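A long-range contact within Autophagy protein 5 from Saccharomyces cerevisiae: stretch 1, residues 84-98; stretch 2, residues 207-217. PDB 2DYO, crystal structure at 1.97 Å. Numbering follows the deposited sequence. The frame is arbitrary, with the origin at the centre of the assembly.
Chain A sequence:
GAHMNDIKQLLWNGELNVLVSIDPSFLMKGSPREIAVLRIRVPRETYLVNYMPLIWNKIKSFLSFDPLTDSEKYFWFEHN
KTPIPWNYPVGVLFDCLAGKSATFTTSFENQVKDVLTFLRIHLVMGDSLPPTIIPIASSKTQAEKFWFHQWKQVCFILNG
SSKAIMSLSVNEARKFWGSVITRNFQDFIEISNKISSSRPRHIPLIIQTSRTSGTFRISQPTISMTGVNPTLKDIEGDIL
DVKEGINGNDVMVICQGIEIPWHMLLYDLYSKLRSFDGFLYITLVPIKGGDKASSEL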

ATOM      1  N   ILE A  84      11.048  -6.267   3.611  1.00 36.91           N
ATOM      2  CA  ILE A  84       9.995  -5.478   2.984  1.00 33.79           C
ATOM      3  C   ILE A  84       9.288  -4.651   4.068  1.00 32.02           C
ATOM      4  O   ILE A  84       8.758  -5.201   5.034  1.00 30.49           O
ATOM      5  CB  ILE A  84       9.001  -6.413   2.232  1.00 34.97           C
ATOM      6  CG1 ILE A  84       7.869  -5.603   1.611  1.00 37.50           C
ATOM      7  CG2 ILE A  84       8.460  -7.470   3.171  1.00 34.08           C
ATOM      8  CD1 ILE A  84       6.893  -6.457   0.807  1.00 40.79           C
ATOM      9  N   PRO A  85       9.272  -3.312   3.912  1.00 29.51           N
ATOM     10  CA  PRO A  85       8.653  -2.361   4.851  1.00 27.67           C
ATOM     11  C   PRO A  85       7.142  -2.514   4.989  1.00 24.88           C
ATOM     12  O   PRO A  85       6.423  -2.475   3.993  1.00 24.87           O
ATOM     13  CB  PRO A  85       9.012  -0.989   4.265  1.00 27.15           C
ATOM     14  CG  PRO A  85      10.099  -1.273   3.255  1.00 31.81           C
ATOM     15  CD  PRO A  85       9.731  -2.612   2.703  1.00 28.00           C
ATOM     16  N   TRP A  86       6.647  -2.663   6.214  1.00 23.17           N
ATOM     17  CA  TRP A  86       5.204  -2.796   6.382  1.00 21.76           C
ATOM     18  C   TRP A  86       4.490  -1.451   6.266  1.00 20.13           C
ATOM     19  O   TRP A  86       3.290  -1.409   6.006  1.00 19.12           O
ATOM     20  CB  TRP A  86       4.849  -3.436   7.739  1.00 23.09           C
ATOM     21  CG  TRP A  86       5.174  -2.587   8.936  1.00 24.20           C
ATOM     22  CD1 TRP A  86       6.263  -2.707   9.754  1.00 23.26           C
ATOM     23  CD2 TRP A  86       4.442  -1.447   9.408  1.00 25.35           C
ATOM     24  NE1 TRP A  86       6.260  -1.708  10.703  1.00 25.38           N
ATOM     25  CE2 TRP A  86       5.154  -0.921  10.514  1.00 26.56           C
ATOM     26  CE3 TRP A  86       3.255  -0.817   9.005  1.00 25.97           C
ATOM     27  CZ2 TRP A  86       4.719   0.207  11.219  1.00 26.19           C
ATOM     28  CZ3 TRP A  86       2.823   0.308   9.708  1.00 26.22           C
ATOM     29  CH2 TRP A  86       3.556   0.807  10.803  1.00 27.40           C
ATOM     30  N   ASN A  87       5.225  -0.355   6.442  1.00 21.20           N
ATOM     31  CA  ASN A  87       4.616   0.973   6.411  1.00 20.50           C
ATOM     32  C   ASN A  87       4.303   1.607   5.052  1.00 22.30           C
ATOM     33  O   ASN A  87       4.290   2.828   4.918  1.00 20.96           O
ATOM     34  CB  ASN A  87       5.439   1.955   7.270  1.00 23.06           C
ATOM     35  CG  ASN A  87       6.903   2.010   6.874  1.00 23.19           C
ATOM     36  OD1 ASN A  87       7.401   3.050   6.430  1.00 28.34           O
ATOM     37  ND2 ASN A  87       7.602   0.902   7.045  1.00 21.31           N
ATOM     38  N   TYR A  88       4.064   0.775   4.046  1.00 18.83           N
ATOM     39  CA  TYR A  88       3.674   1.264   2.725  1.00 18.68           C
ATOM     40  C   TYR A  88       2.442   0.459   2.377  1.00 15.48           C
ATOM     41  O   TYR A  88       2.335  -0.695   2.779  1.00 15.74           O
ATOM     42  CB  TYR A  88       4.755   0.998   1.671  1.00 18.63           C
ATOM     43  CG  TYR A  88       5.956   1.888   1.818  1.00 22.86           C
ATOM     44  CD1 TYR A  88       7.007   1.537   2.661  1.00 22.45           C
ATOM     45  CD2 TYR A  88       6.022   3.111   1.153  1.00 24.23           C
ATOM     46  CE1 TYR A  88       8.100   2.386   2.841  1.00 24.93           C
ATOM     47  CE2 TYR A  88       7.106   3.969   1.326  1.00 27.63           C
ATOM     48  CZ  TYR A  88       8.141   3.596   2.173  1.00 27.99           C
ATOM     49  OH  TYR A  88       9.210   4.440   2.348  1.00 29.23           O
ATOM     50  N   PRO A  89       1.492   1.048   1.633  1.00 16.12           N
ATOM     51  CA  PRO A  89       0.304   0.259   1.292  1.00 16.01           C
ATOM     52  C   PRO A  89       0.738  -1.023   0.595  1.00 16.50           C
ATOM     53  O   PRO A  89       1.714  -1.029  -0.149  1.00 18.11           O
ATOM     54  CB  PRO A  89      -0.471   1.181   0.348  1.00 16.32           C
ATOM     55  CG  PRO A  89      -0.092   2.558   0.829  1.00 16.06           C
ATOM     56  CD  PRO A  89       1.398   2.417   1.094  1.00 17.48           C
ATOM     57  N   VAL A  90       0.000  -2.101   0.829  1.00 17.47           N
ATOM     58  CA  VAL A  90       0.295  -3.391   0.214  1.00 17.51           C
ATOM     59  C   VAL A  90       0.387  -3.287  -1.311  1.00 17.53           C
ATOM     60  O   VAL A  90       1.257  -3.903  -1.928  1.00 19.77           O
ATOM     61  CB  VAL A  90      -0.798  -4.430   0.598  1.00 18.63           C
ATOM     62  CG1 VAL A  90      -0.590  -5.744  -0.159  1.00 19.83           C
ATOM     63  CG2 VAL A  90      -0.745  -4.679   2.100  1.00 16.29           C
ATOM     64  N   GLY A  91      -0.509  -2.511  -1.915  1.00 14.61           N
ATOM     65  CA  GLY A  91      -0.493  -2.365  -3.362  1.00 15.29           C
ATOM     66  C   GLY A  91       0.768  -1.688  -3.867  1.00 16.01           C
ATOM     67  O   GLY A  91       1.255  -1.991  -4.959  1.00 16.00           O
ATOM     68  N   VAL A  92       1.286  -0.750  -3.081  1.00 16.75           N
ATOM     69  CA  VAL A  92       2.508  -0.030  -3.426  1.00 16.34           C
ATOM     70  C   VAL A  92       3.705  -0.977  -3.318  1.00 16.63           C
ATOM     71  O   VAL A  92       4.635  -0.926  -4.131  1.00 16.37           O
ATOM     72  CB  VAL A  92       2.704   1.198  -2.497  1.00 16.37           C
ATOM     73  CG1 VAL A  92       4.073   1.843  -2.741  1.00 16.26           C
ATOM     74  CG2 VAL A  92       1.601   2.234  -2.780  1.00 15.87           C
ATOM     75  N   LEU A  93       3.686  -1.839  -2.306  1.00 15.52           N
ATOM     76  CA  LEU A  93       4.762  -2.811  -2.143  1.00 17.66           C
ATOM     77  C   LEU A  93       4.704  -3.758  -3.339  1.00 19.01           C
ATOM     78  O   LEU A  93       5.735  -4.112  -3.924  1.00 19.21           O
ATOM     79  CB  LEU A  93       4.579  -3.606  -0.845  1.00 18.23           C
ATOM     80  CG  LEU A  93       4.826  -2.879   0.484  1.00 19.45           C
ATOM     81  CD1 LEU A  93       4.472  -3.800   1.648  1.00 22.29           C
ATOM     82  CD2 LEU A  93       6.280  -2.450   0.578  1.00 22.28           C
ATOM     83  N   PHE A  94       3.486  -4.152  -3.707  1.00 17.76           N
ATOM     84  CA  PHE A  94       3.287  -5.067  -4.828  1.00 19.91           C
ATOM     85  C   PHE A  94       3.813  -4.474  -6.132  1.00 20.95           C
ATOM     86  O   PHE A  94       4.531  -5.142  -6.878  1.00 21.94           O
ATOM     87  CB  PHE A  94       1.799  -5.395  -4.997  1.00 21.14           C
ATOM     88  CG  PHE A  94       1.522  -6.391  -6.094  1.00 23.39           C
ATOM     89  CD1 PHE A  94       1.716  -7.750  -5.883  1.00 25.99           C
ATOM     90  CD2 PHE A  94       1.082  -5.963  -7.340  1.00 24.85           C
ATOM     91  CE1 PHE A  94       1.471  -8.676  -6.905  1.00 27.64           C
ATOM     92  CE2 PHE A  94       0.837  -6.877  -8.368  1.00 27.71           C
ATOM     93  CZ  PHE A  94       1.030  -8.236  -8.147  1.00 25.09           C
ATOM     94  N   ASP A  95       3.440  -3.228  -6.415  1.00 20.33           N
ATOM     95  CA  ASP A  95       3.877  -2.562  -7.639  1.00 22.15           C
ATOM     96  C   ASP A  95       5.393  -2.505  -7.708  1.00 24.55           C
ATOM     97  O   ASP A  95       5.983  -2.683  -8.772  1.00 23.81           O
ATOM     98  CB  ASP A  95       3.315  -1.139  -7.716  1.00 20.85           C
ATOM     99  CG  ASP A  95       1.820  -1.110  -7.946  1.00 19.25           C
ATOM    100  OD1 ASP A  95       1.222  -2.191  -8.101  1.00 19.47           O
ATOM    101  OD2 ASP A  95       1.241  -0.003  -7.982  1.00 19.14           O
ATOM    102  N   CYS A  96       6.020  -2.257  -6.567  1.00 24.05           N
ATOM    103  CA  CYS A  96       7.465  -2.176  -6.506  1.00 29.52           C
ATOM    104  C   CYS A  96       8.110  -3.526  -6.810  1.00 32.37           C
ATOM    105  O   CYS A  96       9.181  -3.586  -7.408  1.00 32.80           O
ATOM    106  CB  CYS A  96       7.904  -1.691  -5.127  1.00 33.02           C
ATOM    107  SG  CYS A  96       9.678  -1.784  -4.891  1.00 45.24           S
ATOM    108  N   LEU A  97       7.453  -4.608  -6.400  1.00 32.37           N
ATOM    109  CA  LEU A  97       7.979  -5.950  -6.635  1.00 36.17           C
ATOM    110  C   LEU A  97       7.600  -6.515  -8.006  1.00 37.95           C
ATOM    111  O   LEU A  97       8.370  -7.265  -8.604  1.00 39.96           O
ATOM    112  CB  LEU A  97       7.485  -6.907  -5.545  1.00 35.36           C
ATOM    113  CG  LEU A  97       7.893  -6.595  -4.101  1.00 36.02           C
ATOM    114  CD1 LEU A  97       7.164  -7.530  -3.143  1.00 35.09           C
ATOM    115  CD2 LEU A  97       9.395  -6.738  -3.955  1.00 35.04           C
ATOM    116  N   ALA A  98       6.420  -6.153  -8.498  1.00 39.74           N
ATOM    117  CA  ALA A  98       5.925  -6.648  -9.783  1.00 43.66           C
ATOM    118  C   ALA A  98       6.698  -6.127 -10.987  1.00 46.59           C
ATOM    119  O   ALA A  98       6.900  -6.851 -11.964  1.00 46.61           O
ATOM    120  CB  ALA A  98       4.445  -6.304  -9.936  1.00 42.40           C
TER
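Stretch 2 (207-217) IQTSRTSGTFR

Backbone carbonyls of a helix are normally spent within it, yet they can still accept a second hydrogen bond from a neighbouring segment, and Val92 in the contact between residues 84-98 and 207-217 of yeast Autophagy protein 5 illustrates the principle. Val92 O already receives the amide of Cys96 in the helical i to i+4 pattern, at 3.1 Å from Cys96 N. It also takes a hydrogen bond from Gln208, whose NE2 lies 3.1 Å from Val92 O with an N-H...O angle of 149°. The CA-to-CB bond of Gln208 points toward stretch 1, and the side chain is p at chi1 and t at chi2; its amide also packs on carbon: Gln208 NE2 stands 3.4 Å from Val92 CG1 and 3.4 Å from Cys96 CB.

One turn further along, Cys96 O accepts a hydrogen bond from Ser210, with Ser210 OG 3.2 Å from Cys96 O. Ser210 OG also accepts within its own stretch, from Thr212 N at 2.7 Å and from Ser213 N at 2.8 Å. Ser210 thus ties the local turn of its loop to the helix.

The backbone of stretch 2 suits this arrangement. It leaves a strand at Gln208 and continues as an irregular loop, passing the helix in the same sequence order: Gln208 meets Val92 and Cys96, Ser210 lies beside Cys96 with their CA atoms 4.9 Å apart, and Thr212 lies beside Leu97 with a CA to CA distance of 5.4 Å. Beyond this point the chain moves off, and Gly214, with a positive phi, has no contact with the helix. Phe216 brings the loop back, placing its CE1 3.8 Å from Cys96 SG.

Cys96 is the hub of the packing, its CA-to-CB bond directed toward stretch 2. Cys96 SG approaches the Phe216 ring obliquely, while the modelled separation of 2.9 Å between Cys96 SG and Arg211 N is too short to carry any interpretation.

Arg211 turns back along the helix in the opposite sense to the loop, its extended side chain running past Leu93 to the segment before the helix. Leu97 CD2 is 4.2 Å from Arg211 CB, Leu93 CD2 is 4.3 Å from Arg211 NE, and Pro85 CG lies over one face of the guanidinium, 3.6 Å from Arg211 NH2. Arg211 NH2 also sits over a face of the Tyr88 ring, 3.8 Å from Tyr88 CE1, but with Arg211 CZ 5.4 Å from the ring centroid any cation-pi attraction is weak at most.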

ATOM      1  N   ILE A 207       7.873   8.955  -5.104  1.00 20.55           N
ATOM      2  CA  ILE A 207       8.339   8.275  -6.313  1.00 20.76           C
ATOM      3  C   ILE A 207       9.332   7.198  -5.922  1.00 22.65           C
ATOM      4  O   ILE A 207      10.285   7.469  -5.200  1.00 20.59           O
ATOM      5  CB  ILE A 207       9.038   9.258  -7.271  1.00 20.84           C
ATOM      6  CG1 ILE A 207       8.079  10.393  -7.644  1.00 20.94           C
ATOM      7  CG2 ILE A 207       9.498   8.519  -8.522  1.00 23.49           C
ATOM      8  CD1 ILE A 207       8.714  11.500  -8.487  1.00 20.92           C
ATOM      9  N   GLN A 208       9.107   5.979  -6.397  1.00 23.39           N
ATOM     10  CA  GLN A 208       9.992   4.869  -6.067  1.00 26.58           C
ATOM     11  C   GLN A 208      10.337   4.045  -7.298  1.00 26.81           C
ATOM     12  O   GLN A 208       9.645   4.115  -8.312  1.00 26.18           O
ATOM     13  CB  GLN A 208       9.319   3.949  -5.037  1.00 25.22           C
ATOM     14  CG  GLN A 208       8.124   3.158  -5.604  1.00 27.56           C
ATOM     15  CD  GLN A 208       7.505   2.196  -4.594  1.00 30.14           C
ATOM     16  OE1 GLN A 208       7.923   2.135  -3.441  1.00 30.55           O
ATOM     17  NE2 GLN A 208       6.506   1.441  -5.031  1.00 28.99           N
ATOM     18  N   THR A 209      11.421   3.281  -7.205  1.00 30.98           N
ATOM     19  CA  THR A 209      11.823   2.386  -8.285  1.00 36.47           C
ATOM     20  C   THR A 209      11.533   0.974  -7.775  1.00 40.26           C
ATOM     21  O   THR A 209      10.576   0.778  -7.027  1.00 42.32           O
ATOM     22  CB  THR A 209      13.324   2.525  -8.635  1.00 36.42           C
ATOM     23  OG1 THR A 209      14.116   2.362  -7.452  1.00 37.09           O
ATOM     24  CG2 THR A 209      13.600   3.893  -9.266  1.00 36.33           C
ATOM     25  N   SER A 210      12.354  -0.002  -8.146  1.00 45.17           N
ATOM     26  CA  SER A 210      12.126  -1.376  -7.707  1.00 48.34           C
ATOM     27  C   SER A 210      12.960  -1.855  -6.516  1.00 50.71           C
ATOM     28  O   SER A 210      14.112  -1.454  -6.342  1.00 51.51           O
ATOM     29  CB  SER A 210      12.343  -2.336  -8.878  1.00 48.33           C
ATOM     30  OG  SER A 210      12.250  -3.685  -8.451  1.00 49.91           O
ATOM     31  N   ARG A 211      12.351  -2.710  -5.694  1.00 52.70           N
ATOM     32  CA  ARG A 211      13.019  -3.307  -4.537  1.00 54.37           C
ATOM     33  C   ARG A 211      13.478  -4.671  -5.018  1.00 55.97           C
ATOM     34  O   ARG A 211      14.251  -5.358  -4.351  1.00 57.13           O
ATOM     35  CB  ARG A 211      12.046  -3.495  -3.370  1.00 52.49           C
ATOM     36  CG  ARG A 211      11.673  -2.216  -2.642  1.00 50.46           C
ATOM     37  CD  ARG A 211      10.522  -2.451  -1.673  1.00 48.29           C
ATOM     38  NE  ARG A 211      10.049  -1.201  -1.090  1.00 45.47           N
ATOM     39  CZ  ARG A 211      10.762  -0.451  -0.258  1.00 44.84           C
ATOM     40  NH1 ARG A 211      11.984  -0.828   0.096  1.00 43.53           N
ATOM     41  NH2 ARG A 211      10.261   0.686   0.207  1.00 44.52           N
ATOM     42  N   THR A 212      12.979  -5.052  -6.190  1.00 57.61           N
ATOM     43  CA  THR A 212      13.316  -6.327  -6.799  1.00 59.62           C
ATOM     44  C   THR A 212      14.566  -6.183  -7.659  1.00 60.94           C
ATOM     45  O   THR A 212      15.588  -6.816  -7.397  1.00 62.29           O
ATOM     46  CB  THR A 212      12.154  -6.823  -7.652  1.00 58.51           C
ATOM     47  N   SER A 213      14.485  -5.336  -8.679  1.00 61.59           N
ATOM     48  CA  SER A 213      15.606  -5.141  -9.585  1.00 62.02           C
ATOM     49  C   SER A 213      16.372  -3.841  -9.362  1.00 61.90           C
ATOM     50  O   SER A 213      15.787  -2.796  -9.086  1.00 62.44           O
ATOM     51  CB  SER A 213      15.115  -5.200 -11.022  1.00 61.97           C
ATOM     52  N   GLY A 214      17.692  -3.930  -9.489  1.00 61.54           N
ATOM     53  CA  GLY A 214      18.553  -2.768  -9.349  1.00 60.58           C
ATOM     54  C   GLY A 214      18.690  -2.111  -7.991  1.00 59.77           C
ATOM     55  O   GLY A 214      18.381  -2.688  -6.946  1.00 60.64           O
ATOM     56  N   THR A 215      19.180  -0.880  -8.011  1.00 58.39           N
ATOM     57  CA  THR A 215      19.357  -0.132  -6.783  1.00 56.80           C
ATOM     58  C   THR A 215      18.096   0.676  -6.498  1.00 54.76           C
ATOM     59  O   THR A 215      17.811   1.669  -7.167  1.00 54.94           O
ATOM     60  CB  THR A 215      20.562   0.776  -6.904  1.00 57.18           C
ATOM     61  N   PHE A 216      17.340   0.235  -5.500  1.00 52.26           N
ATOM     62  CA  PHE A 216      16.094   0.893  -5.120  1.00 50.19           C
ATOM     63  C   PHE A 216      16.273   2.302  -4.562  1.00 48.73           C
ATOM     64  O   PHE A 216      17.212   2.571  -3.809  1.00 48.44           O
ATOM     65  CB  PHE A 216      15.362   0.046  -4.074  1.00 50.78           C
ATOM     66  CG  PHE A 216      14.099   0.678  -3.548  1.00 50.92           C
ATOM     67  CD1 PHE A 216      12.931   0.671  -4.309  1.00 50.75           C
ATOM     68  CD2 PHE A 216      14.079   1.279  -2.294  1.00 50.73           C
ATOM     69  CE1 PHE A 216      11.759   1.256  -3.823  1.00 50.79           C
ATOM     70  CE2 PHE A 216      12.914   1.866  -1.799  1.00 51.18           C
ATOM     71  CZ  PHE A 216      11.752   1.853  -2.567  1.00 50.74           C
ATOM     72  N   ARG A 217      15.370   3.202  -4.940  1.00 45.93           N
ATOM     73  CA  ARG A 217      15.406   4.561  -4.419  1.00 43.92           C
ATOM     74  C   ARG A 217      13.996   5.117  -4.312  1.00 40.97           C
ATOM     75  O   ARG A 217      13.081   4.681  -5.012  1.00 40.82           O
ATOM     76  CB  ARG A 217      16.288   5.477  -5.272  1.00 44.63           C
ATOM     77  CG  ARG A 217      15.751   5.815  -6.633  1.00 46.36           C
ATOM     78  CD  ARG A 217      16.823   5.614  -7.685  1.00 48.73           C
ATOM     79  NE  ARG A 217      16.929   6.765  -8.571  1.00 50.25           N
ATOM     80  CZ  ARG A 217      17.587   6.769  -9.726  1.00 50.10           C
ATOM     81  NH1 ARG A 217      17.622   7.872 -10.454  1.00 49.58           N
ATOM     82  NH2 ARG A 217      18.204   5.674 -10.157  1.00 50.50           N
TER